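Local structure of lectin (Trichosanthes anguina, 4HR6) at residues Y39-A44 with L105-I110. The protein is a seed lectin that binds carbohydrate, a nontoxic three-chain homologue of type II ribosome-inactivating proteins. Sequence-based numbering, arbitrary orientation.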
ATOM      1  N   TYR B  39       0.168  13.362 -32.321  1.00 29.40           N
ATOM      2  CA  TYR B  39       0.106  14.512 -31.429  1.00 27.49           C
ATOM      3  C   TYR B  39       1.014  14.275 -30.249  1.00 27.63           C
ATOM      4  O   TYR B  39       0.980  13.214 -29.637  1.00 27.98           O
ATOM      5  CB  TYR B  39      -1.329  14.769 -30.990  1.00 27.95           C
ATOM      6  CG  TYR B  39      -2.259  14.948 -32.151  1.00 27.74           C
ATOM      7  CD1 TYR B  39      -2.833  13.855 -32.759  1.00 28.78           C
ATOM      8  CD2 TYR B  39      -2.517  16.207 -32.669  1.00 29.16           C
ATOM      9  CE1 TYR B  39      -3.658  13.998 -33.848  1.00 30.85           C
ATOM     10  CE2 TYR B  39      -3.340  16.363 -33.769  1.00 31.57           C
ATOM     11  CZ  TYR B  39      -3.912  15.244 -34.349  1.00 31.57           C
ATOM     12  OH  TYR B  39      -4.742  15.355 -35.446  1.00 36.18           O
ATOM     13  N   PHE B  40       1.854  15.266 -29.970  1.00 27.15           N
ATOM     14  CA  PHE B  40       2.911  15.153 -28.984  1.00 26.83           C
ATOM     15  C   PHE B  40       2.672  16.228 -27.960  1.00 28.86           C
ATOM     16  O   PHE B  40       2.307  17.350 -28.322  1.00 29.17           O
ATOM     17  CB  PHE B  40       4.283  15.373 -29.626  1.00 26.45           C
ATOM     18  CG  PHE B  40       4.813  14.174 -30.345  1.00 26.61           C
ATOM     19  CD1 PHE B  40       4.292  13.793 -31.562  1.00 27.80           C
ATOM     20  CD2 PHE B  40       5.848  13.426 -29.804  1.00 27.69           C
ATOM     21  CE1 PHE B  40       4.795  12.683 -32.228  1.00 28.80           C
ATOM     22  CE2 PHE B  40       6.344  12.309 -30.453  1.00 27.88           C
ATOM     23  CZ  PHE B  40       5.819  11.937 -31.675  1.00 28.79           C
ATOM     24  N   PHE B  41       2.868  15.889 -26.686  1.00 29.08           N
ATOM     25  CA  PHE B  41       2.853  16.906 -25.643  1.00 29.23           C
ATOM     26  C   PHE B  41       4.033  17.838 -25.834  1.00 29.01           C
ATOM     27  O   PHE B  41       5.081  17.437 -26.320  1.00 28.58           O
ATOM     28  CB  PHE B  41       2.898  16.272 -24.246  1.00 29.08           C
ATOM     29  CG  PHE B  41       1.584  15.674 -23.816  1.00 29.03           C
ATOM     30  CD1 PHE B  41       1.315  14.337 -24.029  1.00 29.09           C
ATOM     31  CD2 PHE B  41       0.608  16.462 -23.238  1.00 30.13           C
ATOM     32  CE1 PHE B  41       0.104  13.782 -23.660  1.00 30.10           C
ATOM     33  CE2 PHE B  41      -0.614  15.913 -22.862  1.00 31.22           C
ATOM     34  CZ  PHE B  41      -0.865  14.569 -23.073  1.00 30.86           C
ATOM     35  N   LEU B  42       3.836  19.075 -25.408  1.00 31.16           N
ATOM     36  CA  LEU B  42       4.804  20.134 -25.516  1.00 31.50           C
ATOM     37  C   LEU B  42       6.127  19.760 -24.813  1.00 31.91           C
ATOM     38  O   LEU B  42       7.194  20.147 -25.255  1.00 29.27           O
ATOM     39  CB  LEU B  42       4.190  21.398 -24.928  1.00 32.43           C
ATOM     40  CG  LEU B  42       4.907  22.740 -25.044  1.00 36.64           C
ATOM     41  CD1 LEU B  42       5.304  23.043 -26.489  1.00 37.20           C
ATOM     42  CD2 LEU B  42       3.982  23.810 -24.490  1.00 35.32           C
ATOM     43  N   ASN B  43       6.053  18.983 -23.742  1.00 30.31           N
ATOM     44  CA  ASN B  43       7.240  18.595 -23.020  1.00 29.37           C
ATOM     45  C   ASN B  43       7.625  17.161 -23.279  1.00 29.38           C
ATOM     46  O   ASN B  43       8.378  16.581 -22.516  1.00 33.44           O
ATOM     47  CB  ASN B  43       7.049  18.847 -21.530  1.00 29.38           C
ATOM     48  CG  ASN B  43       6.006  17.939 -20.919  1.00 29.47           C
ATOM     49  OD1 ASN B  43       5.055  17.556 -21.579  1.00 28.08           O
ATOM     50  ND2 ASN B  43       6.176  17.602 -19.661  1.00 29.19           N
ATOM     51  N   ALA B  44       7.136  16.563 -24.358  1.00 30.24           N
ATOM     52  CA  ALA B  44       7.628  15.231 -24.711  1.00 30.61           C
ATOM     53  C   ALA B  44       9.140  15.297 -24.868  1.00 31.42           C
ATOM     54  O   ALA B  44       9.664  16.289 -25.402  1.00 29.14           O
ATOM     55  CB  ALA B  44       7.022  14.738 -26.006  1.00 29.84           C
ATOM     56  N   LEU B 105      -9.383  17.572 -21.343  1.00 32.17           N
ATOM     57  CA  LEU B 105     -10.326  16.820 -20.526  1.00 33.85           C
ATOM     58  C   LEU B 105     -10.201  15.326 -20.776  1.00 30.84           C
ATOM     59  O   LEU B 105     -10.134  14.533 -19.829  1.00 30.84           O
ATOM     60  CB  LEU B 105     -11.750  17.266 -20.847  1.00 38.84           C
ATOM     61  CG  LEU B 105     -12.828  16.627 -19.971  1.00 47.58           C
ATOM     62  CD1 LEU B 105     -12.959  17.443 -18.696  1.00 50.14           C
ATOM     63  CD2 LEU B 105     -14.164  16.531 -20.710  1.00 51.49           C
ATOM     64  N   SER B 106     -10.156  14.947 -22.050  1.00 27.84           N
ATOM     65  CA  SER B 106     -10.088  13.536 -22.420  1.00 27.38           C
ATOM     66  C   SER B 106      -8.788  12.900 -21.932  1.00 28.23           C
ATOM     67  O   SER B 106      -8.815  11.777 -21.446  1.00 25.63           O
ATOM     68  CB  SER B 106     -10.297  13.351 -23.921  1.00 27.94           C
ATOM     69  OG  SER B 106     -11.501  13.988 -24.341  1.00 29.44           O
ATOM     70  N   PHE B 107      -7.670  13.634 -22.011  1.00 28.03           N
ATOM     71  CA  PHE B 107      -6.410  13.140 -21.456  1.00 29.02           C
ATOM     72  C   PHE B 107      -6.493  12.904 -19.931  1.00 28.81           C
ATOM     73  O   PHE B 107      -6.024  11.901 -19.423  1.00 28.50           O
ATOM     74  CB  PHE B 107      -5.240  14.082 -21.785  1.00 29.62           C
ATOM     75  CG  PHE B 107      -4.577  13.788 -23.106  1.00 30.37           C
ATOM     76  CD1 PHE B 107      -4.456  14.769 -24.072  1.00 31.45           C
ATOM     77  CD2 PHE B 107      -4.069  12.529 -23.374  1.00 31.69           C
ATOM     78  CE1 PHE B 107      -3.833  14.494 -25.289  1.00 33.16           C
ATOM     79  CE2 PHE B 107      -3.454  12.245 -24.591  1.00 32.26           C
ATOM     80  CZ  PHE B 107      -3.338  13.227 -25.542  1.00 32.54           C
ATOM     81  N   LEU B 108      -7.095  13.832 -19.214  1.00 29.01           N
ATOM     82  CA  LEU B 108      -7.292  13.679 -17.767  1.00 29.81           C
ATOM     83  C   LEU B 108      -8.033  12.376 -17.398  1.00 29.34           C
ATOM     84  O   LEU B 108      -7.633  11.646 -16.477  1.00 28.12           O
ATOM     85  CB  LEU B 108      -8.040  14.887 -17.243  1.00 30.44           C
ATOM     86  CG  LEU B 108      -7.336  15.966 -16.415  1.00 31.13           C
ATOM     87  CD1 LEU B 108      -5.838  15.860 -16.368  1.00 31.25           C
ATOM     88  CD2 LEU B 108      -7.787  17.360 -16.850  1.00 31.24           C
ATOM     89  N   VAL B 109      -9.070  12.054 -18.155  1.00 28.15           N
ATOM     90  CA  VAL B 109      -9.787  10.808 -17.952  1.00 27.92           C
ATOM     91  C   VAL B 109      -8.897   9.594 -18.206  1.00 27.83           C
ATOM     92  O   VAL B 109      -8.789   8.682 -17.372  1.00 26.57           O
ATOM     93  CB  VAL B 109     -11.035  10.746 -18.855  1.00 29.36           C
ATOM     94  CG1 VAL B 109     -11.713   9.401 -18.733  1.00 30.61           C
ATOM     95  CG2 VAL B 109     -12.018  11.862 -18.497  1.00 29.78           C
ATOM     96  N   ILE B 110      -8.251   9.588 -19.370  1.00 28.53           N
ATOM     97  CA  ILE B 110      -7.502   8.436 -19.825  1.00 27.22           C
ATOM     98  C   ILE B 110      -6.278   8.196 -18.938  1.00 27.13           C
ATOM     99  O   ILE B 110      -6.016   7.072 -18.534  1.00 28.43           O
ATOM    100  CB  ILE B 110      -7.093   8.600 -21.301  1.00 30.22           C
ATOM    101  CG1 ILE B 110      -8.312   8.429 -22.198  1.00 31.40           C
ATOM    102  CG2 ILE B 110      -6.036   7.576 -21.678  1.00 30.56           C
ATOM    103  CD1 ILE B 110      -8.181   9.099 -23.539  1.00 32.91           C
TER
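Phe-41 and Phe-107 pack their rings together in the interior of the ribosome-inactivating-protein fold, where helix 103-119 meets the chain just after strand 37-40 of the mixed five-stranded sheet. Phe-41 directly follows strand 37-40, and Phe-107 sits in the second turn of the helix.

The aromatic contact is edge-to-face, with the edge of Phe-41 directed at the face of Phe-107. The ring planes are inclined at 52°, so the pair is tilted rather than perpendicular. The centroids are 4.7 Å apart. The two side chains approach from opposite directions and span a wide backbone gap: CA of Phe-41 lies 10.8 Å from CA of Phe-107. In Phe-41, CG is anti to the carbonyl carbon (chi1 -76°). This torsion sends the ring out from the chain toward the helix.

No hydrogen bond crosses between residues 39-44 and 105-110; the link is purely apolar. A type I beta turn runs from Phe-41 to Ala-44, closed by Ala-44 N to Phe-41 O at 3.0 Å. Phe-41 also shares a backbone hydrogen bond with Val-28 of the neighbouring strand.

Other apolar groups extend the packing. Leu-70 of helix 67-74 and Leu-95 of helix 85-96 touch Phe-107, so its side chain meets these two helices as well as Phe-41.

The closest approach is made by the far end of Phe-41, whose CZ is 3.7 Å from CE1 of Phe-107. CE1 of Phe-41 is 4.0 Å from CE2 of Phe-107, while CZ of Phe-41 stands over the centre of the Phe-107 ring, 3.5 Å above the plane.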